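Local coordinates for uncharacterized protein (Helicobacter pylori, PDB 4O5J) that serves as an adhesin that binds sialic acid, probably attaching the bacterium to sialylated host glycans through its extracellular domain, at residues Phe106-Gly111 and Cys142-Thr147. Residues are numbered along the deposited sequence; the frame is centred on the assembly and turned at random.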
loop_
_atom_site.group_PDB
_atom_site.type_symbol
_atom_site.label_atom_id
_atom_site.label_comp_id
_atom_site.label_asym_id
_atom_site.label_seq_id
_atom_site.Cartn_x
_atom_site.Cartn_y
_atom_site.Cartn_z
ATOM N N PHE A 106 -7.899 -27.587 -3.486
ATOM C CA PHE A 106 -7.841 -26.624 -4.578
ATOM C C PHE A 106 -9.224 -26.289 -5.169
ATOM O O PHE A 106 -10.141 -27.080 -5.102
ATOM C CB PHE A 106 -6.964 -27.123 -5.742
ATOM C CG PHE A 106 -5.639 -27.765 -5.308
ATOM C CD1 PHE A 106 -5.038 -27.392 -4.103
ATOM C CD2 PHE A 106 -5.026 -28.696 -6.134
ATOM C CE1 PHE A 106 -3.827 -27.966 -3.686
ATOM C CE2 PHE A 106 -3.764 -29.277 -5.731
ATOM C CZ PHE A 106 -3.196 -28.927 -4.495
ATOM N N THR A 107 -9.289 -25.114 -5.787
ATOM C CA THR A 107 -10.463 -24.723 -6.558
ATOM C C THR A 107 -10.242 -25.119 -8.019
ATOM O O THR A 107 -10.969 -24.676 -8.923
ATOM C CB THR A 107 -10.690 -23.211 -6.447
ATOM O OG1 THR A 107 -9.554 -22.540 -7.002
ATOM C CG2 THR A 107 -10.878 -22.796 -4.989
ATOM N N PHE A 108 -9.246 -25.985 -8.264
ATOM C CA PHE A 108 -8.981 -26.496 -9.626
ATOM C C PHE A 108 -8.434 -27.917 -9.510
ATOM O O PHE A 108 -8.034 -28.363 -8.422
ATOM C CB PHE A 108 -7.972 -25.577 -10.334
ATOM C CG PHE A 108 -6.734 -25.297 -9.514
ATOM C CD1 PHE A 108 -5.610 -26.176 -9.575
ATOM C CD2 PHE A 108 -6.671 -24.186 -8.681
ATOM C CE1 PHE A 108 -4.452 -25.915 -8.808
ATOM C CE2 PHE A 108 -5.508 -23.911 -7.929
ATOM C CZ PHE A 108 -4.398 -24.794 -7.971
ATOM N N PHE A 109 -8.407 -28.633 -10.637
ATOM C CA PHE A 109 -7.941 -30.004 -10.686
ATOM C C PHE A 109 -6.508 -30.062 -11.287
ATOM O O PHE A 109 -6.256 -29.534 -12.384
ATOM C CB PHE A 109 -8.860 -30.830 -11.565
ATOM C CG PHE A 109 -8.425 -32.257 -11.740
ATOM C CD1 PHE A 109 -8.578 -33.190 -10.710
ATOM C CD2 PHE A 109 -7.839 -32.667 -12.963
ATOM C CE1 PHE A 109 -8.152 -34.519 -10.881
ATOM C CE2 PHE A 109 -7.443 -33.990 -13.144
ATOM C CZ PHE A 109 -7.618 -34.934 -12.105
ATOM N N VAL A 110 -5.571 -30.651 -10.552
ATOM C CA VAL A 110 -4.189 -30.771 -11.048
ATOM C C VAL A 110 -4.028 -32.151 -11.651
ATOM O O VAL A 110 -4.136 -33.151 -10.956
ATOM C CB VAL A 110 -3.151 -30.580 -9.961
ATOM C CG1 VAL A 110 -1.713 -30.893 -10.496
ATOM C CG2 VAL A 110 -3.217 -29.184 -9.390
ATOM N N GLY A 111 -3.798 -32.211 -12.954
ATOM C CA GLY A 111 -3.481 -33.481 -13.606
ATOM C C GLY A 111 -3.885 -33.388 -15.088
ATOM O O GLY A 111 -4.211 -32.277 -15.606
ATOM N N CYS A 142 -10.846 -25.669 -16.027
ATOM C CA CYS A 142 -10.571 -25.680 -14.580
ATOM C C CYS A 142 -9.455 -26.668 -14.168
ATOM O O CYS A 142 -9.321 -26.985 -12.987
ATOM C CB CYS A 142 -11.815 -25.958 -13.758
ATOM S SG CYS A 142 -13.111 -24.694 -14.091
ATOM N N ALA A 143 -8.678 -27.168 -15.131
ATOM C CA ALA A 143 -7.576 -28.052 -14.807
ATOM C C ALA A 143 -6.245 -27.337 -14.918
ATOM O O ALA A 143 -6.117 -26.332 -15.626
ATOM C CB ALA A 143 -7.612 -29.298 -15.675
ATOM N N MET A 144 -5.234 -27.847 -14.217
ATOM C CA MET A 144 -3.885 -27.247 -14.293
ATOM C C MET A 144 -2.822 -28.355 -14.450
ATOM O O MET A 144 -2.908 -29.408 -13.818
ATOM C CB MET A 144 -3.596 -26.441 -13.049
ATOM C CG MET A 144 -2.304 -25.700 -13.110
ATOM S SD MET A 144 -1.933 -24.900 -11.542
ATOM C CE MET A 144 -3.359 -23.730 -11.354
ATOM N N ASP A 145 -1.844 -28.107 -15.307
ATOM C CA ASP A 145 -0.699 -29.002 -15.499
ATOM C C ASP A 145 0.107 -29.095 -14.175
ATOM O O ASP A 145 0.339 -28.078 -13.471
ATOM C CB ASP A 145 0.167 -28.453 -16.645
ATOM C CG ASP A 145 1.442 -29.134 -16.741
ATOM O OD1 ASP A 145 1.595 -29.917 -17.689
ATOM O OD2 ASP A 145 2.303 -28.911 -15.849
ATOM N N GLN A 146 0.518 -30.323 -13.829
ATOM C CA GLN A 146 1.271 -30.566 -12.581
ATOM C C GLN A 146 2.556 -29.716 -12.479
ATOM O O GLN A 146 2.900 -29.230 -11.400
ATOM C CB GLN A 146 1.624 -32.026 -12.464
ATOM C CG GLN A 146 2.234 -32.395 -11.134
ATOM C CD GLN A 146 2.399 -33.898 -11.000
ATOM O OE1 GLN A 146 2.007 -34.657 -11.879
ATOM N NE2 GLN A 146 2.976 -34.332 -9.889
ATOM N N THR A 147 3.228 -29.496 -13.589
ATOM C CA THR A 147 4.485 -28.726 -13.568
ATOM C C THR A 147 4.187 -27.263 -13.239
ATOM O O THR A 147 4.943 -26.614 -12.505
ATOM C CB THR A 147 5.175 -28.772 -14.900
ATOM O OG1 THR A 147 5.392 -30.125 -15.217
ATOM C CG2 THR A 147 6.492 -28.037 -14.872
#
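The methyl CE of M144 sits over one face of the F108 ring, 3.7 Å from its centroid and 17° off the ring normal, which meets the criteria for a CH-pi contact. Its offset is toward the rim, since CE1 of F108 is the ring atom nearest M144 CE, at 3.5 Å. The sulfur lies obliquely, with SD 4.6 Å from the centroid, a Met-aromatic contact. M144 reaches the ring by a chain extended as far as SD and then bent at chi3 (-62°), which turns CE back over the face. CB of F106 covers the opposite face, so the ring is sandwiched. Three backbone bonds define the frame: F109 N to C142 O (3.0 Å), M144 N to F109 O (2.7 Å) and G111 N to M144 O (3.1 Å). With donors alternating between the two strands, they establish a two-stranded parallel sheet pairing F109 with A143 and V110 with M144, within the adhesion domain and far out from the centre of the largely helical chain. V110 shares the M144 face, and its CG1 packs 3.7 Å from CA of Q146, where helix 146-163 begins. On the other face A143 CB lies near the plane of the F109 ring, at its edge, 4.3 Å from CD2. That ring also meets F129 edge-to-face, while C142, the residue just before strand 143-144, is disulfide-bonded to C136.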